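Local coordinates for Alp7A (Bacillus subtilis, PDB 5EC0), which binds ADP in an actin-like fold and, as a plasmid-encoded bacterial cytoskeletal protein, probably forms filaments that help segregate its plasmid, at residues R55-T60 with Q156-T161; Y124-P130 with D174-E180; V321-F327 with S353-A358. All blocks are in the same frame, centred on the assembly; numbering follows the deposited sequence.

Interaction 1 of 3, residues R55-T60 with Q156-T161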
loop_
_atom_site.group_PDB
_atom_site.type_symbol
_atom_site.label_atom_id
_atom_site.label_comp_id
_atom_site.label_asym_id
_atom_site.label_seq_id
_atom_site.Cartn_x
_atom_site.Cartn_y
_atom_site.Cartn_z
ATOM N N ARG A 55 15.631 2.760 12.497
ATOM C CA ARG A 55 17.049 3.102 12.387
ATOM C C ARG A 55 17.686 2.385 11.190
ATOM O O ARG A 55 18.793 1.855 11.292
ATOM C CB ARG A 55 17.788 2.767 13.695
ATOM C CG ARG A 55 17.182 3.447 14.962
ATOM C CD ARG A 55 17.826 2.970 16.258
ATOM N NE ARG A 55 17.189 3.546 17.454
ATOM C CZ ARG A 55 17.666 4.559 18.181
ATOM N NH1 ARG A 55 18.816 5.148 17.860
ATOM N NH2 ARG A 55 16.995 4.982 19.250
ATOM N N LEU A 56 16.986 2.393 10.056
ATOM C CA LEU A 56 17.433 1.654 8.871
ATOM C C LEU A 56 18.497 2.383 8.059
ATOM O O LEU A 56 18.201 3.291 7.278
ATOM C CB LEU A 56 16.244 1.329 7.963
ATOM C CG LEU A 56 15.327 0.263 8.552
ATOM C CD1 LEU A 56 14.129 0.045 7.670
ATOM C CD2 LEU A 56 16.083 -1.033 8.784
ATOM N N LEU A 57 19.733 1.948 8.230
ATOM C CA LEU A 57 20.852 2.467 7.469
ATOM C C LEU A 57 21.534 1.288 6.796
ATOM O O LEU A 57 22.147 0.451 7.463
ATOM C CB LEU A 57 21.828 3.216 8.381
ATOM C CG LEU A 57 23.150 3.692 7.770
ATOM C CD1 LEU A 57 22.916 4.687 6.631
ATOM C CD2 LEU A 57 24.069 4.295 8.849
ATOM N N VAL A 58 21.420 1.210 5.480
ATOM C CA VAL A 58 21.905 0.052 4.760
ATOM C C VAL A 58 22.791 0.458 3.599
ATOM O O VAL A 58 22.781 1.606 3.176
ATOM C CB VAL A 58 20.748 -0.798 4.207
ATOM C CG1 VAL A 58 19.854 -1.303 5.339
ATOM C CG2 VAL A 58 19.944 0.008 3.180
ATOM N N SER A 59 23.554 -0.493 3.079
ATOM C CA SER A 59 24.260 -0.280 1.830
ATOM C C SER A 59 23.995 -1.462 0.922
ATOM O O SER A 59 23.755 -2.575 1.391
ATOM C CB SER A 59 25.758 -0.110 2.050
ATOM O OG SER A 59 26.366 -1.360 2.314
ATOM N N THR A 60 24.031 -1.223 -0.380
ATOM C CA THR A 60 23.900 -2.307 -1.322
ATOM C C THR A 60 24.684 -1.935 -2.574
ATOM O O THR A 60 24.992 -0.760 -2.794
ATOM C CB THR A 60 22.418 -2.601 -1.643
ATOM O OG1 THR A 60 22.320 -3.834 -2.359
ATOM C CG2 THR A 60 21.818 -1.492 -2.477
ATOM N N GLN A 156 22.403 -8.824 -2.228
ATOM C CA GLN A 156 22.996 -8.593 -0.920
ATOM C C GLN A 156 22.692 -7.218 -0.388
ATOM O O GLN A 156 22.571 -6.252 -1.145
ATOM C CB GLN A 156 24.497 -8.788 -0.970
ATOM C CG GLN A 156 24.896 -10.167 -1.379
ATOM C CD GLN A 156 26.375 -10.349 -1.276
ATOM O OE1 GLN A 156 27.133 -9.825 -2.095
ATOM N NE2 GLN A 156 26.810 -11.071 -0.250
ATOM N N VAL A 157 22.573 -7.132 0.928
ATOM C CA VAL A 157 22.454 -5.846 1.579
ATOM C C VAL A 157 23.223 -5.878 2.900
ATOM O O VAL A 157 23.260 -6.913 3.581
ATOM C CB VAL A 157 20.969 -5.466 1.800
ATOM C CG1 VAL A 157 20.252 -6.527 2.632
ATOM C CG2 VAL A 157 20.849 -4.072 2.443
ATOM N N LYS A 158 23.865 -4.760 3.238
ATOM C CA LYS A 158 24.517 -4.589 4.540
ATOM C C LYS A 158 23.646 -3.759 5.459
ATOM O O LYS A 158 23.109 -2.745 5.043
ATOM C CB LYS A 158 25.887 -3.913 4.398
ATOM C CG LYS A 158 26.917 -4.761 3.654
ATOM C CD LYS A 158 28.206 -4.005 3.392
ATOM C CE LYS A 158 29.272 -4.956 2.848
ATOM N NZ LYS A 158 30.615 -4.321 2.658
ATOM N N VAL A 159 23.494 -4.193 6.703
ATOM C CA VAL A 159 22.918 -3.341 7.735
ATOM C C VAL A 159 24.078 -2.649 8.427
ATOM O O VAL A 159 24.999 -3.308 8.897
ATOM C CB VAL A 159 22.083 -4.134 8.758
ATOM C CG1 VAL A 159 21.530 -3.203 9.816
ATOM C CG2 VAL A 159 20.947 -4.877 8.065
ATOM N N LEU A 160 24.058 -1.322 8.471
ATOM C CA LEU A 160 25.199 -0.591 9.021
ATOM C C LEU A 160 24.874 -0.028 10.389
ATOM O O LEU A 160 25.710 0.602 11.024
ATOM C CB LEU A 160 25.619 0.526 8.071
ATOM C CG LEU A 160 25.906 0.032 6.651
ATOM C CD1 LEU A 160 26.063 1.205 5.693
ATOM C CD2 LEU A 160 27.144 -0.874 6.617
ATOM N N THR A 161 23.644 -0.252 10.837
ATOM C CA THR A 161 23.230 0.158 12.175
ATOM C C THR A 161 24.073 -0.577 13.234
ATOM O O THR A 161 24.042 -1.804 13.321
ATOM C CB THR A 161 21.723 -0.112 12.366
ATOM O OG1 THR A 161 21.005 0.451 11.261
ATOM C CG2 THR A 161 21.199 0.484 13.654
#
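Ser59 and Lys158 face each other as an antiparallel hydrogen-bonded pair, closed by Lys158 N to Ser59 O at 2.9 Å and Ser59 N to Lys158 O at 3.0 Å. One closely packed patch is Val58 against Val157: Val58 CB sits 3.7 Å from Val157 CG2, a branch set opposite its own backbone N and thus turned in across the strand boundary. Helix 95-112 covers this face through Leu102, Ala103 and Ala106, the last lying on Val159. Strands 56-62 and 153-159 are neighbours in the large mixed sheet of the N-terminal half, a region consistent with the first major domain of an actin-like ATPase. Past the end of the second strand the ladder goes on through Leu160 N, bonded to Leu57 O at 2.8 Å. On the face shared with Ser59 lies a second packed patch, where the Leu160 side chain crosses that of Leu57 obliquely with CB 4.0 Å from CG, and its CD1 rests against Ser59 CB. Hydroxyls finish both ends: Thr60 OG1 donates to Gln156 O (2.7 Å), and Thr161 OG1 donates to Arg55 O (2.6 Å), each almost in line with the carbonyl it meets. Only the outer margin is loose. Lys158 passes Ser59 OG with its CB at 3.3 Å and then runs on, fully extended, to a long, weak ion pair with Glu66, while the exposed Arg55 and Gln156 lead their ends away from the partner segment.

Interaction 2 of 3, residues Y124-P130 with D174-E180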
loop_
_atom_site.group_PDB
_atom_site.type_symbol
_atom_site.label_atom_id
_atom_site.label_comp_id
_atom_site.label_asym_id
_atom_site.label_seq_id
_atom_site.Cartn_x
_atom_site.Cartn_y
_atom_site.Cartn_z
ATOM N N TYR A 124 8.519 -17.453 -2.548
ATOM C CA TYR A 124 7.562 -16.771 -3.399
ATOM C C TYR A 124 7.425 -15.299 -3.003
ATOM O O TYR A 124 6.883 -14.983 -1.946
ATOM C CB TYR A 124 6.202 -17.476 -3.325
ATOM C CG TYR A 124 5.245 -17.062 -4.412
ATOM C CD1 TYR A 124 5.522 -17.346 -5.750
ATOM C CD2 TYR A 124 4.049 -16.408 -4.110
ATOM C CE1 TYR A 124 4.641 -16.983 -6.768
ATOM C CE2 TYR A 124 3.159 -16.035 -5.126
ATOM C CZ TYR A 124 3.463 -16.322 -6.449
ATOM O OH TYR A 124 2.593 -15.964 -7.449
ATOM N N PHE A 125 7.966 -14.420 -3.841
ATOM C CA PHE A 125 7.858 -12.976 -3.655
ATOM C C PHE A 125 6.770 -12.467 -4.574
ATOM O O PHE A 125 6.692 -12.869 -5.743
ATOM C CB PHE A 125 9.192 -12.273 -3.963
ATOM C CG PHE A 125 9.132 -10.754 -3.893
ATOM C CD1 PHE A 125 8.776 -9.997 -5.004
ATOM C CD2 PHE A 125 9.466 -10.082 -2.714
ATOM C CE1 PHE A 125 8.731 -8.612 -4.938
ATOM C CE2 PHE A 125 9.420 -8.699 -2.643
ATOM C CZ PHE A 125 9.057 -7.966 -3.743
ATOM N N GLN A 126 5.948 -11.559 -4.063
ATOM C CA GLN A 126 4.882 -11.018 -4.864
ATOM C C GLN A 126 4.718 -9.532 -4.564
ATOM O O GLN A 126 4.728 -9.095 -3.396
ATOM C CB GLN A 126 3.590 -11.797 -4.596
ATOM C CG GLN A 126 2.627 -11.826 -5.725
ATOM C CD GLN A 126 1.397 -12.672 -5.439
ATOM O OE1 GLN A 126 0.733 -13.125 -6.368
ATOM N NE2 GLN A 126 1.076 -12.870 -4.153
ATOM N N THR A 127 4.605 -8.752 -5.626
ATOM C CA THR A 127 4.262 -7.345 -5.498
ATOM C C THR A 127 3.271 -6.999 -6.621
ATOM O O THR A 127 2.574 -7.892 -7.143
ATOM C CB THR A 127 5.533 -6.434 -5.507
ATOM O OG1 THR A 127 5.153 -5.083 -5.235
ATOM C CG2 THR A 127 6.312 -6.506 -6.840
ATOM N N MET A 128 3.168 -5.725 -6.975
ATOM C CA MET A 128 2.191 -5.310 -7.979
ATOM C C MET A 128 2.584 -3.949 -8.543
ATOM O O MET A 128 3.486 -3.302 -8.016
ATOM C CB MET A 128 0.771 -5.275 -7.377
ATOM C CG MET A 128 0.732 -4.746 -5.957
ATOM S SD MET A 128 -0.840 -4.894 -5.076
ATOM C CE MET A 128 -0.305 -4.439 -3.437
ATOM N N LEU A 129 1.920 -3.528 -9.618
ATOM C CA LEU A 129 2.170 -2.216 -10.226
ATOM C C LEU A 129 0.898 -1.366 -10.292
ATOM O O LEU A 129 -0.186 -1.890 -10.544
ATOM C CB LEU A 129 2.739 -2.367 -11.636
ATOM C CG LEU A 129 4.203 -2.784 -11.754
ATOM C CD1 LEU A 129 4.588 -2.812 -13.217
ATOM C CD2 LEU A 129 5.081 -1.821 -10.969
ATOM N N PRO A 130 1.035 -0.053 -10.093
ATOM C CA PRO A 130 -0.111 0.869 -10.195
ATOM C C PRO A 130 -0.628 1.007 -11.631
ATOM O O PRO A 130 0.143 0.927 -12.590
ATOM C CB PRO A 130 0.453 2.205 -9.684
ATOM C CG PRO A 130 1.949 2.134 -9.955
ATOM C CD PRO A 130 2.310 0.647 -9.821
ATOM N N ASP A 174 11.248 -17.503 -6.565
ATOM C CA ASP A 174 10.195 -17.257 -7.538
ATOM C C ASP A 174 9.536 -15.914 -7.249
ATOM O O ASP A 174 9.346 -15.554 -6.092
ATOM C CB ASP A 174 9.164 -18.382 -7.499
ATOM C CG ASP A 174 8.255 -18.378 -8.696
ATOM O OD1 ASP A 174 8.623 -17.752 -9.716
ATOM O OD2 ASP A 174 7.177 -19.009 -8.618
ATOM N N ALA A 175 9.176 -15.177 -8.297
ATOM C CA ALA A 175 8.592 -13.856 -8.110
ATOM C C ALA A 175 7.467 -13.577 -9.116
ATOM O O ALA A 175 7.501 -14.072 -10.230
ATOM C CB ALA A 175 9.679 -12.784 -8.210
ATOM N N ALA A 176 6.466 -12.802 -8.706
ATOM C CA ALA A 176 5.389 -12.408 -9.610
ATOM C C ALA A 176 4.903 -10.987 -9.295
ATOM O O ALA A 176 5.047 -10.487 -8.175
ATOM C CB ALA A 176 4.229 -13.409 -9.547
ATOM N N CYS A 177 4.341 -10.334 -10.303
ATOM C CA CYS A 177 3.848 -8.968 -10.154
ATOM C C CYS A 177 2.409 -8.880 -10.672
ATOM O O CYS A 177 2.157 -9.206 -11.828
ATOM C CB CYS A 177 4.739 -7.991 -10.900
ATOM S SG CYS A 177 4.202 -6.298 -10.706
ATOM N N ARG A 178 1.484 -8.466 -9.803
ATOM C CA ARG A 178 0.068 -8.360 -10.140
ATOM C C ARG A 178 -0.302 -6.912 -10.474
ATOM O O ARG A 178 0.567 -6.060 -10.581
ATOM C CB ARG A 178 -0.800 -8.866 -8.980
ATOM C CG ARG A 178 -0.411 -10.232 -8.457
ATOM C CD ARG A 178 -0.376 -11.332 -9.547
ATOM N NE ARG A 178 0.044 -12.579 -8.917
ATOM C CZ ARG A 178 -0.174 -13.798 -9.394
ATOM N NH1 ARG A 178 -0.806 -13.963 -10.543
ATOM N NH2 ARG A 178 0.246 -14.853 -8.711
ATOM N N ILE A 179 -1.591 -6.645 -10.643
ATOM C CA ILE A 179 -2.065 -5.295 -10.940
ATOM C C ILE A 179 -2.745 -4.709 -9.719
ATOM O O ILE A 179 -3.760 -5.261 -9.257
ATOM C CB ILE A 179 -3.078 -5.272 -12.129
ATOM C CG1 ILE A 179 -2.477 -5.941 -13.361
ATOM C CG2 ILE A 179 -3.496 -3.831 -12.463
ATOM C CD1 ILE A 179 -3.527 -6.367 -14.392
ATOM N N GLU A 180 -2.190 -3.615 -9.197
ATOM C CA GLU A 180 -2.832 -2.865 -8.105
ATOM C C GLU A 180 -4.304 -2.568 -8.403
ATOM O O GLU A 180 -4.682 -2.395 -9.567
ATOM C CB GLU A 180 -2.109 -1.537 -7.840
ATOM C CG GLU A 180 -1.059 -1.600 -6.765
ATOM C CD GLU A 180 -0.391 -0.255 -6.509
ATOM O OE1 GLU A 180 -1.103 0.749 -6.302
ATOM O OE2 GLU A 180 0.854 -0.209 -6.525
HETATM O O HOH W 1 2.874 -2.061 -5.224
#
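Arg178 reaches back along the parallel strand pair to Gln126 and Tyr124, and its path can be followed atom by atom. CB lies near Thr127 O, the same carbonyl that accepts the backbone N-H of Arg178. Arg178 CG is already 3.7 Å from Gln126 OE1, and a bend at the second torsion (chi2 -55°) swings CD past the same oxygen and back along the strand, so the NE/NH2 edge of the guanidinium meets the amide oxygen. Arg178 NE donates to Gln126 OE1 at 2.7 Å and NH2 to the same oxygen at 3.0 Å; the amide and guanidinium planes are turned 63° apart. At its tip, Arg178 NH2 also makes a weak bond to Tyr124 OH at 2.9 Å. The other end of the Gln126 amide is held by Asn7 of strand 2-10, so this buried group is fixed from both sides. A leucine at Arg178 would probably leave Gln126 OE1 without its two donors and the amide freer to turn. Parallel ladder bonds tie together strands 119-129 and 166-179; on the face away from Arg178, Leu129 CG packs 3.7 Å from Cys177 SG. Where the strands end, Met128 SD rests 3.7 Å from Glu180 CG. The Glu180 side chain comes within about 4 Å of a bound magnesium ion and about 6 Å of ADP, a placing consistent with a part in the metal's surroundings, with a water linking Glu180 OE2 to Met128 O.

Interaction 3 of 3, residues V321-F327 with S353-A358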
loop_
_atom_site.group_PDB
_atom_site.type_symbol
_atom_site.label_atom_id
_atom_site.label_comp_id
_atom_site.label_asym_id
_atom_site.label_seq_id
_atom_site.Cartn_x
_atom_site.Cartn_y
_atom_site.Cartn_z
ATOM N N VAL A 321 -27.463 -1.683 -13.283
ATOM C CA VAL A 321 -27.141 -1.169 -11.968
ATOM C C VAL A 321 -25.718 -1.598 -11.628
ATOM O O VAL A 321 -25.407 -2.790 -11.598
ATOM C CB VAL A 321 -28.125 -1.676 -10.896
ATOM C CG1 VAL A 321 -27.803 -1.068 -9.547
ATOM C CG2 VAL A 321 -29.561 -1.345 -11.291
ATOM N N TYR A 322 -24.850 -0.616 -11.422
ATOM C CA TYR A 322 -23.517 -0.870 -10.904
ATOM C C TYR A 322 -23.518 -0.812 -9.383
ATOM O O TYR A 322 -24.324 -0.105 -8.779
ATOM C CB TYR A 322 -22.517 0.157 -11.426
ATOM C CG TYR A 322 -22.067 0.002 -12.861
ATOM C CD1 TYR A 322 -22.478 -1.072 -13.643
ATOM C CD2 TYR A 322 -21.217 0.946 -13.437
ATOM C CE1 TYR A 322 -22.057 -1.194 -14.959
ATOM C CE2 TYR A 322 -20.797 0.831 -14.742
ATOM C CZ TYR A 322 -21.215 -0.236 -15.501
ATOM O OH TYR A 322 -20.785 -0.343 -16.802
ATOM N N LYS A 323 -22.609 -1.551 -8.762
ATOM C CA LYS A 323 -22.276 -1.316 -7.361
ATOM C C LYS A 323 -20.860 -0.762 -7.273
ATOM O O LYS A 323 -20.057 -0.926 -8.195
ATOM C CB LYS A 323 -22.419 -2.591 -6.526
ATOM C CG LYS A 323 -23.878 -2.921 -6.216
ATOM C CD LYS A 323 -24.054 -4.263 -5.511
ATOM C CE LYS A 323 -25.499 -4.452 -5.085
ATOM N NZ LYS A 323 -25.709 -5.750 -4.405
ATOM N N TYR A 324 -20.572 -0.096 -6.161
ATOM C CA TYR A 324 -19.299 0.580 -5.956
ATOM C C TYR A 324 -18.652 0.071 -4.685
ATOM O O TYR A 324 -19.265 0.094 -3.605
ATOM C CB TYR A 324 -19.506 2.103 -5.906
ATOM C CG TYR A 324 -20.034 2.633 -7.221
ATOM C CD1 TYR A 324 -21.372 2.480 -7.570
ATOM C CD2 TYR A 324 -19.185 3.247 -8.129
ATOM C CE1 TYR A 324 -21.847 2.924 -8.783
ATOM C CE2 TYR A 324 -19.648 3.704 -9.332
ATOM C CZ TYR A 324 -20.978 3.534 -9.658
ATOM O OH TYR A 324 -21.431 3.988 -10.857
ATOM N N LEU A 325 -17.425 -0.419 -4.824
ATOM C CA LEU A 325 -16.634 -0.825 -3.679
ATOM C C LEU A 325 -15.446 0.105 -3.536
ATOM O O LEU A 325 -14.565 0.118 -4.395
ATOM C CB LEU A 325 -16.146 -2.272 -3.794
ATOM C CG LEU A 325 -15.480 -2.674 -2.463
ATOM C CD1 LEU A 325 -16.490 -3.260 -1.473
ATOM C CD2 LEU A 325 -14.230 -3.568 -2.606
ATOM N N TYR A 326 -15.422 0.854 -2.432
ATOM C CA TYR A 326 -14.394 1.865 -2.153
ATOM C C TYR A 326 -13.331 1.338 -1.196
ATOM O O TYR A 326 -13.659 0.783 -0.154
ATOM C CB TYR A 326 -15.042 3.138 -1.555
ATOM C CG TYR A 326 -16.163 3.731 -2.397
ATOM C CD1 TYR A 326 -15.892 4.675 -3.380
ATOM C CD2 TYR A 326 -17.484 3.346 -2.209
ATOM C CE1 TYR A 326 -16.899 5.214 -4.153
ATOM C CE2 TYR A 326 -18.506 3.888 -2.978
ATOM C CZ TYR A 326 -18.201 4.817 -3.948
ATOM O OH TYR A 326 -19.189 5.360 -4.724
ATOM N N PHE A 327 -12.058 1.497 -1.547
ATOM C CA PHE A 327 -10.972 1.125 -0.634
ATOM C C PHE A 327 -9.734 2.024 -0.815
ATOM O O PHE A 327 -9.831 3.145 -1.310
ATOM C CB PHE A 327 -10.592 -0.379 -0.782
ATOM C CG PHE A 327 -10.220 -0.807 -2.193
ATOM C CD1 PHE A 327 -11.198 -1.017 -3.153
ATOM C CD2 PHE A 327 -8.892 -1.035 -2.538
ATOM C CE1 PHE A 327 -10.852 -1.407 -4.447
ATOM C CE2 PHE A 327 -8.539 -1.442 -3.812
ATOM C CZ PHE A 327 -9.517 -1.633 -4.772
ATOM N N SER A 353 -26.923 -0.308 -0.157
ATOM C CA SER A 353 -26.712 -1.570 -0.860
ATOM C C SER A 353 -25.715 -1.456 -2.015
ATOM O O SER A 353 -25.082 -2.447 -2.385
ATOM C CB SER A 353 -28.040 -2.125 -1.378
ATOM O OG SER A 353 -28.653 -1.225 -2.283
ATOM N N ASN A 354 -25.554 -0.259 -2.573
ATOM C CA ASN A 354 -24.725 -0.104 -3.776
ATOM C C ASN A 354 -23.412 0.646 -3.584
ATOM O O ASN A 354 -22.570 0.637 -4.480
ATOM C CB ASN A 354 -25.515 0.599 -4.882
ATOM C CG ASN A 354 -26.675 -0.233 -5.390
ATOM O OD1 ASN A 354 -26.952 -1.315 -4.869
ATOM N ND2 ASN A 354 -27.364 0.275 -6.404
ATOM N N HIS A 355 -23.230 1.318 -2.448
ATOM C CA HIS A 355 -21.976 2.021 -2.237
ATOM C C HIS A 355 -21.320 1.513 -0.962
ATOM O O HIS A 355 -21.634 1.961 0.140
ATOM C CB HIS A 355 -22.209 3.539 -2.230
ATOM C CG HIS A 355 -22.673 4.075 -3.558
ATOM N ND1 HIS A 355 -21.802 4.554 -4.516
ATOM C CD2 HIS A 355 -23.916 4.183 -4.091
ATOM C CE1 HIS A 355 -22.491 4.947 -5.578
ATOM N NE2 HIS A 355 -23.773 4.732 -5.343
ATOM N N ILE A 356 -20.421 0.543 -1.148
ATOM C CA ILE A 356 -19.797 -0.215 -0.065
ATOM C C ILE A 356 -18.334 0.189 0.163
ATOM O O ILE A 356 -17.527 0.221 -0.766
ATOM C CB ILE A 356 -19.836 -1.751 -0.343
ATOM C CG1 ILE A 356 -21.206 -2.202 -0.875
ATOM C CG2 ILE A 356 -19.414 -2.533 0.891
ATOM C CD1 ILE A 356 -22.351 -2.046 0.114
ATOM N N VAL A 357 -18.002 0.523 1.401
ATOM C CA VAL A 357 -16.619 0.769 1.762
ATOM C C VAL A 357 -16.087 -0.552 2.295
ATOM O O VAL A 357 -16.686 -1.139 3.197
ATOM C CB VAL A 357 -16.471 1.896 2.817
ATOM C CG1 VAL A 357 -14.980 2.120 3.177
ATOM C CG2 VAL A 357 -17.125 3.195 2.317
ATOM N N ALA A 358 -15.001 -1.044 1.703
ATOM C CA ALA A 358 -14.366 -2.280 2.181
ATOM C C ALA A 358 -13.849 -2.141 3.609
ATOM O O ALA A 358 -13.292 -1.104 3.978
ATOM C CB ALA A 358 -13.221 -2.675 1.271
HETATM O O HOH W 2 -24.775 -4.955 -1.635
#
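Tyr324 and His355 project side by side from adjacent parallel strands, their rings only 8° from parallel but slid so far that they barely overlap, with centroids 4.8 Å apart. The closest approach is Tyr324 CD1 to His355 CE1, 3.4 Å. Tyr326, on the same face, meets the imidazole differently: the two rings lie rim to rim, planes at 19°, and Tyr326 OH hydrogen-bonds His355 ND1 at 2.7 Å, either atom being a possible donor. All three side chains have CG opposite the carbonyl carbon, a shared setting that brings the three rings into one cluster. On the other face Leu325 CD1 lies 3.8 Å from Ile356 CG2, the two side chains crossing at a slant, and Leu325 CD2 lies 4.1 Å from Ala358 CB. Four backbone bonds, donated by Tyr324, Ile356, Tyr326 and Ala358, join the strands; Tyr324 N uses Asn354 O at 2.7 Å as the chain leaves its helix. There Lys323 CE passes 3.4 Å from Ser353 O, while NZ bonds Gln202 O and shares a water with Ser353 O. Linked through helices, the two strands form a beta-alpha-beta crossover in the actin-like C-terminal domain. Strand 355-357 is outermost within this chain in the five-stranded sheet, with 322-327 between it and 207-213. Helix 335-346 covers the aromatic face, where Tyr346 lies nearly parallel to His355, and helix 364-386 meets Leu325 and Ala358 on the other.

Overall arrangement
From the N terminus, the chain first lays down strand 56-62, whose partner 153-159 arrives nearly a hundred residues later to close interaction 1. Strand 119-129 falls within that loop, but its mate 166-179 follows afterwards, so interactions 1 and 2 cross. Both belong to one mixed sheet, in which 153-159 and 166-179 are neighbours, although the contact centres stand 24 Å apart. Interaction 3 opens only after both have closed; its short, largely helical loop joins two strands of the second sheet. Its nearest atoms come about 6 Å from interaction 2, close to the nucleotide and magnesium, whereas interactions 1 and 3 lie on opposite sides of the chain's centre.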